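Local structure of inorganic polyphosphate/ATP-glucomannokinase (Arthrobacter sp., 1WOQ) at residues G79-V91 and V97-L110. The protein phosphorylates glucose and mannose, using either inorganic polyphosphate or ATP as the phosphoryl donor, and belongs to the ROK family of sugar kinases. Residues are numbered along the deposited sequence; the frame is centred on the assembly and turned at random.
With BGC (beta-D-glucopyranose), chain C.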
loop_
_atom_site.group_PDB
_atom_site.type_symbol
_atom_site.label_atom_id
_atom_site.label_comp_id
_atom_site.label_asym_id
_atom_site.label_seq_id
_atom_site.Cartn_x
_atom_site.Cartn_y
_atom_site.Cartn_z
ATOM N N GLY A 79 6.147 -11.557 3.435
ATOM C CA GLY A 79 5.956 -10.127 3.604
ATOM C C GLY A 79 4.470 -9.819 3.640
ATOM O O GLY A 79 3.694 -10.387 2.876
ATOM N N VAL A 80 4.065 -8.913 4.519
ATOM C CA VAL A 80 2.651 -8.576 4.651
ATOM C C VAL A 80 2.472 -7.076 4.829
ATOM O O VAL A 80 3.281 -6.433 5.498
ATOM C CB VAL A 80 2.045 -9.288 5.882
ATOM C CG1 VAL A 80 0.559 -8.994 5.986
ATOM C CG2 VAL A 80 2.301 -10.790 5.790
ATOM N N THR A 81 1.425 -6.515 4.230
ATOM C CA THR A 81 1.168 -5.084 4.380
ATOM C C THR A 81 0.052 -4.861 5.386
ATOM O O THR A 81 -0.741 -5.758 5.668
ATOM C CB THR A 81 0.723 -4.415 3.063
ATOM O OG1 THR A 81 -0.607 -4.843 2.736
ATOM C CG2 THR A 81 1.673 -4.774 1.923
ATOM N N PHE A 82 -0.012 -3.648 5.917
ATOM C CA PHE A 82 -1.040 -3.294 6.882
ATOM C C PHE A 82 -1.281 -1.799 6.753
ATOM O O PHE A 82 -0.333 -1.023 6.666
ATOM C CB PHE A 82 -0.587 -3.621 8.301
ATOM C CG PHE A 82 -1.653 -3.392 9.326
ATOM C CD1 PHE A 82 -2.595 -4.377 9.595
ATOM C CD2 PHE A 82 -1.755 -2.166 9.973
ATOM C CE1 PHE A 82 -3.628 -4.141 10.497
ATOM C CE2 PHE A 82 -2.785 -1.923 10.875
ATOM C CZ PHE A 82 -3.721 -2.911 11.135
ATOM N N PRO A 83 -2.555 -1.373 6.754
ATOM C CA PRO A 83 -2.889 0.044 6.623
ATOM C C PRO A 83 -2.671 0.896 7.870
ATOM O O PRO A 83 -3.612 1.468 8.405
ATOM C CB PRO A 83 -4.352 0.003 6.199
ATOM C CG PRO A 83 -4.872 -1.137 7.009
ATOM C CD PRO A 83 -3.779 -2.191 6.860
ATOM N N GLY A 84 -1.425 0.984 8.319
ATOM C CA GLY A 84 -1.122 1.792 9.486
ATOM C C GLY A 84 0.373 1.934 9.705
ATOM O O GLY A 84 1.173 1.336 8.986
ATOM N N ILE A 85 0.753 2.737 10.693
ATOM C CA ILE A 85 2.160 2.934 11.018
ATOM C C ILE A 85 2.703 1.630 11.603
ATOM O O ILE A 85 2.103 1.059 12.518
ATOM C CB ILE A 85 2.339 4.051 12.076
ATOM C CG1 ILE A 85 1.841 5.386 11.520
ATOM C CG2 ILE A 85 3.801 4.151 12.491
ATOM C CD1 ILE A 85 1.762 6.495 12.575
ATOM N N ILE A 86 3.827 1.159 11.071
ATOM C CA ILE A 86 4.451 -0.068 11.561
ATOM C C ILE A 86 5.868 0.234 12.046
ATOM O O ILE A 86 6.722 0.660 11.266
ATOM C CB ILE A 86 4.547 -1.150 10.457
ATOM C CG1 ILE A 86 3.154 -1.486 9.906
ATOM C CG2 ILE A 86 5.231 -2.401 11.015
ATOM C CD1 ILE A 86 2.178 -2.050 10.923
ATOM N N GLN A 87 6.112 0.018 13.336
ATOM C CA GLN A 87 7.434 0.250 13.917
ATOM C C GLN A 87 7.874 -1.014 14.652
ATOM O O GLN A 87 7.220 -1.452 15.601
ATOM C CB GLN A 87 7.395 1.430 14.895
ATOM C CG GLN A 87 6.964 2.761 14.270
ATOM C CD GLN A 87 7.026 3.929 15.256
ATOM O OE1 GLN A 87 6.614 5.044 14.941
ATOM N NE2 GLN A 87 7.549 3.673 16.451
ATOM N N HIS A 88 8.979 -1.598 14.204
ATOM C CA HIS A 88 9.497 -2.818 14.811
ATOM C C HIS A 88 8.396 -3.868 14.934
ATOM O O HIS A 88 8.230 -4.491 15.987
ATOM C CB HIS A 88 10.087 -2.517 16.193
ATOM C CG HIS A 88 11.300 -1.642 16.150
ATOM N ND1 HIS A 88 11.301 -0.345 16.617
ATOM C CD2 HIS A 88 12.545 -1.870 15.669
ATOM C CE1 HIS A 88 12.495 0.189 16.423
ATOM N NE2 HIS A 88 13.267 -0.715 15.849
ATOM N N GLY A 89 7.636 -4.036 13.854
ATOM C CA GLY A 89 6.565 -5.020 13.816
ATOM C C GLY A 89 5.315 -4.730 14.628
ATOM O O GLY A 89 4.437 -5.586 14.734
ATOM N N VAL A 90 5.220 -3.529 15.189
ATOM C CA VAL A 90 4.068 -3.160 16.002
ATOM C C VAL A 90 3.206 -2.103 15.319
ATOM O O VAL A 90 3.721 -1.150 14.735
ATOM C CB VAL A 90 4.529 -2.646 17.386
ATOM C CG1 VAL A 90 3.326 -2.225 18.225
ATOM C CG2 VAL A 90 5.311 -3.744 18.102
ATOM N N VAL A 91 1.891 -2.280 15.386
ATOM C CA VAL A 91 0.956 -1.340 14.765
ATOM C C VAL A 91 0.758 -0.105 15.643
ATOM O O VAL A 91 0.391 -0.222 16.814
ATOM C CB VAL A 91 -0.414 -2.016 14.516
ATOM C CG1 VAL A 91 -1.414 -1.000 13.975
ATOM C CG2 VAL A 91 -0.249 -3.174 13.527
ATOM N N VAL A 97 -9.349 0.580 10.497
ATOM C CA VAL A 97 -9.432 -0.817 10.905
ATOM C C VAL A 97 -9.765 -0.857 12.395
ATOM O O VAL A 97 -9.682 0.164 13.081
ATOM C CB VAL A 97 -8.105 -1.569 10.648
ATOM C CG1 VAL A 97 -7.804 -1.589 9.154
ATOM C CG2 VAL A 97 -6.972 -0.913 11.403
ATOM N N ASP A 98 -10.143 -2.030 12.895
ATOM C CA ASP A 98 -10.498 -2.168 14.308
ATOM C C ASP A 98 -9.401 -1.624 15.217
ATOM O O ASP A 98 -8.225 -1.962 15.061
ATOM C CB ASP A 98 -10.760 -3.632 14.654
ATOM C CG ASP A 98 -11.510 -3.790 15.960
ATOM O OD1 ASP A 98 -12.739 -3.569 15.965
ATOM O OD2 ASP A 98 -10.873 -4.114 16.980
ATOM N N LYS A 99 -9.788 -0.800 16.184
ATOM C CA LYS A 99 -8.822 -0.204 17.092
ATOM C C LYS A 99 -8.054 -1.198 17.964
ATOM O O LYS A 99 -7.062 -0.833 18.590
ATOM C CB LYS A 99 -9.512 0.854 17.952
ATOM C CG LYS A 99 -10.106 1.979 17.110
ATOM C CD LYS A 99 -9.031 2.633 16.240
ATOM C CE LYS A 99 -9.631 3.566 15.200
ATOM N NZ LYS A 99 -10.420 2.822 14.174
ATOM N N SER A 100 -8.498 -2.453 17.993
ATOM C CA SER A 100 -7.803 -3.468 18.778
ATOM C C SER A 100 -6.431 -3.727 18.159
ATOM O O SER A 100 -5.578 -4.372 18.761
ATOM C CB SER A 100 -8.612 -4.771 18.819
ATOM O OG SER A 100 -8.773 -5.324 17.524
ATOM N N TRP A 101 -6.226 -3.213 16.950
ATOM C CA TRP A 101 -4.954 -3.376 16.265
ATOM C C TRP A 101 -3.870 -2.522 16.905
ATOM O O TRP A 101 -2.690 -2.867 16.862
ATOM C CB TRP A 101 -5.091 -3.003 14.786
ATOM C CG TRP A 101 -5.580 -4.125 13.935
ATOM C CD1 TRP A 101 -6.799 -4.231 13.335
ATOM C CD2 TRP A 101 -4.852 -5.306 13.584
ATOM N NE1 TRP A 101 -6.875 -5.408 12.626
ATOM C CE2 TRP A 101 -5.693 -6.086 12.763
ATOM C CE3 TRP A 101 -3.567 -5.781 13.885
ATOM C CZ2 TRP A 101 -5.292 -7.319 12.235
ATOM C CZ3 TRP A 101 -3.169 -7.008 13.360
ATOM C CH2 TRP A 101 -4.029 -7.761 12.545
ATOM N N LEU A 102 -4.274 -1.406 17.507
ATOM C CA LEU A 102 -3.319 -0.511 18.144
ATOM C C LEU A 102 -2.439 -1.232 19.159
ATOM O O LEU A 102 -2.932 -1.970 20.017
ATOM C CB LEU A 102 -4.050 0.652 18.820
ATOM C CG LEU A 102 -4.769 1.619 17.875
ATOM C CD1 LEU A 102 -5.464 2.707 18.683
ATOM C CD2 LEU A 102 -3.763 2.239 16.911
ATOM N N ASN A 103 -1.134 -1.013 19.039
ATOM C CA ASN A 103 -0.134 -1.609 19.922
ATOM C C ASN A 103 -0.009 -3.126 19.781
ATOM O O ASN A 103 0.575 -3.794 20.633
ATOM C CB ASN A 103 -0.433 -1.249 21.379
ATOM C CG ASN A 103 0.812 -0.845 22.140
ATOM O OD1 ASN A 103 0.755 -0.551 23.336
ATOM N ND2 ASN A 103 1.948 -0.821 21.449
ATOM N N THR A 104 -0.555 -3.668 18.701
ATOM C CA THR A 104 -0.472 -5.101 18.453
ATOM C C THR A 104 0.825 -5.441 17.726
ATOM O O THR A 104 1.173 -4.800 16.732
ATOM C CB THR A 104 -1.657 -5.591 17.588
ATOM O OG1 THR A 104 -2.865 -5.531 18.354
ATOM C CG2 THR A 104 -1.427 -7.028 17.115
ATOM N N ASP A 105 1.553 -6.432 18.233
ATOM C CA ASP A 105 2.787 -6.862 17.583
ATOM C C ASP A 105 2.306 -7.776 16.460
ATOM O O ASP A 105 2.145 -8.985 16.656
ATOM C CB ASP A 105 3.666 -7.657 18.550
ATOM C CG ASP A 105 5.045 -7.952 17.983
ATOM O OD1 ASP A 105 5.186 -8.061 16.741
ATOM O OD2 ASP A 105 5.995 -8.091 18.785
ATOM N N ILE A 106 2.056 -7.194 15.293
ATOM C CA ILE A 106 1.561 -7.962 14.160
ATOM C C ILE A 106 2.590 -8.948 13.600
ATOM O O ILE A 106 2.223 -10.017 13.107
ATOM C CB ILE A 106 1.004 -7.012 13.051
ATOM C CG1 ILE A 106 0.334 -7.833 11.945
ATOM C CG2 ILE A 106 2.107 -6.112 12.512
ATOM C CD1 ILE A 106 -0.474 -6.980 10.959
ATOM N N ASP A 107 3.877 -8.616 13.689
ATOM C CA ASP A 107 4.908 -9.535 13.208
ATOM C C ASP A 107 4.850 -10.817 14.029
ATOM O O ASP A 107 4.868 -11.917 13.476
ATOM C CB ASP A 107 6.303 -8.912 13.331
ATOM C CG ASP A 107 6.646 -8.017 12.158
ATOM O OD1 ASP A 107 5.719 -7.626 11.418
ATOM O OD2 ASP A 107 7.841 -7.698 11.979
ATOM N N ALA A 108 4.769 -10.668 15.350
ATOM C CA ALA A 108 4.705 -11.821 16.248
ATOM C C ALA A 108 3.413 -12.596 16.015
ATOM O O ALA A 108 3.418 -13.823 15.930
ATOM C CB ALA A 108 4.779 -11.358 17.703
ATOM N N LEU A 109 2.306 -11.867 15.926
ATOM C CA LEU A 109 0.995 -12.469 15.698
ATOM C C LEU A 109 0.983 -13.372 14.468
ATOM O O LEU A 109 0.552 -14.527 14.529
ATOM C CB LEU A 109 -0.057 -11.374 15.505
ATOM C CG LEU A 109 -1.465 -11.841 15.112
ATOM C CD1 LEU A 109 -2.166 -12.401 16.341
ATOM C CD2 LEU A 109 -2.262 -10.678 14.530
ATOM N N LEU A 110 1.451 -12.841 13.344
ATOM C CA LEU A 110 1.444 -13.604 12.105
ATOM C C LEU A 110 2.522 -14.678 12.032
ATOM O O LEU A 110 2.299 -15.744 11.456
ATOM C CB LEU A 110 1.539 -12.651 10.907
ATOM C CG LEU A 110 0.370 -11.660 10.785
ATOM C CD1 LEU A 110 0.558 -10.776 9.550
ATOM C CD2 LEU A 110 -0.952 -12.423 10.683
HETATM C C2 BGC C . -3.746 4.915 6.947
HETATM C C3 BGC C . -2.434 4.607 6.213
HETATM C C4 BGC C . -2.719 3.774 4.955
HETATM C C5 BGC C . -3.768 4.488 4.089
HETATM C C6 BGC C . -4.178 3.703 2.858
HETATM C C1 BGC C . -4.716 5.595 5.976
HETATM O O1 BGC C . -5.926 5.852 6.598
HETATM O O2 BGC C . -3.493 5.764 8.053
HETATM O O3 BGC C . -1.548 3.903 7.071
HETATM O O4 BGC C . -1.519 3.599 4.209
HETATM O O5 BGC C . -4.964 4.731 4.862
HETATM O O6 BGC C . -4.598 2.390 3.196
HETATM O O HOH W 1 7.785 -7.661 16.335
#
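F82 drives the edge of its ring into the face of W101, an edge-to-face aromatic pair with the planes at 56° and F82 CE1 3.5 Å from W101 CD2. With CG anti to the backbone N (chi1 -175°), the phenyl ring leaves the end of strand 78-82 for the 97-110 side, where I106 CD1 meets F82 CD1 at 3.6 Å and V97 CG2 meets CZ. P83, which with G84 borders the glucose pocket, lays CD over one face of this ring and V91 CG2 lies over the other, both toward the rim. The indole is fixed in turn by NE1 bonding to A49 O; an alanine in place of W101 would probably leave the F82 edge without its aromatic face and A49 O without this donor.

The backbones join beside this core: V91 N donates to T104 O (2.9 Å), and N103 N returns a bond to V91 O (2.8 Å). G89 O accepts a long, straight bond from D107 N (3.3 Å), while the D107 carboxylate packs against G89 CA, leaving little room for a side chain there. Packing thins at the solvent side, where V90 CG1 lies alongside N103 ND2 and a water links H88 O to D105 OD1, which also accepts from A108 N as the N-cap of the helix.

Helix 106-114 thus lies against strands 78-82 and 118-122, L110 meeting V80 tip to tip and D107 OD1 accepting from V120 N, while helix 51-66 packs on W101.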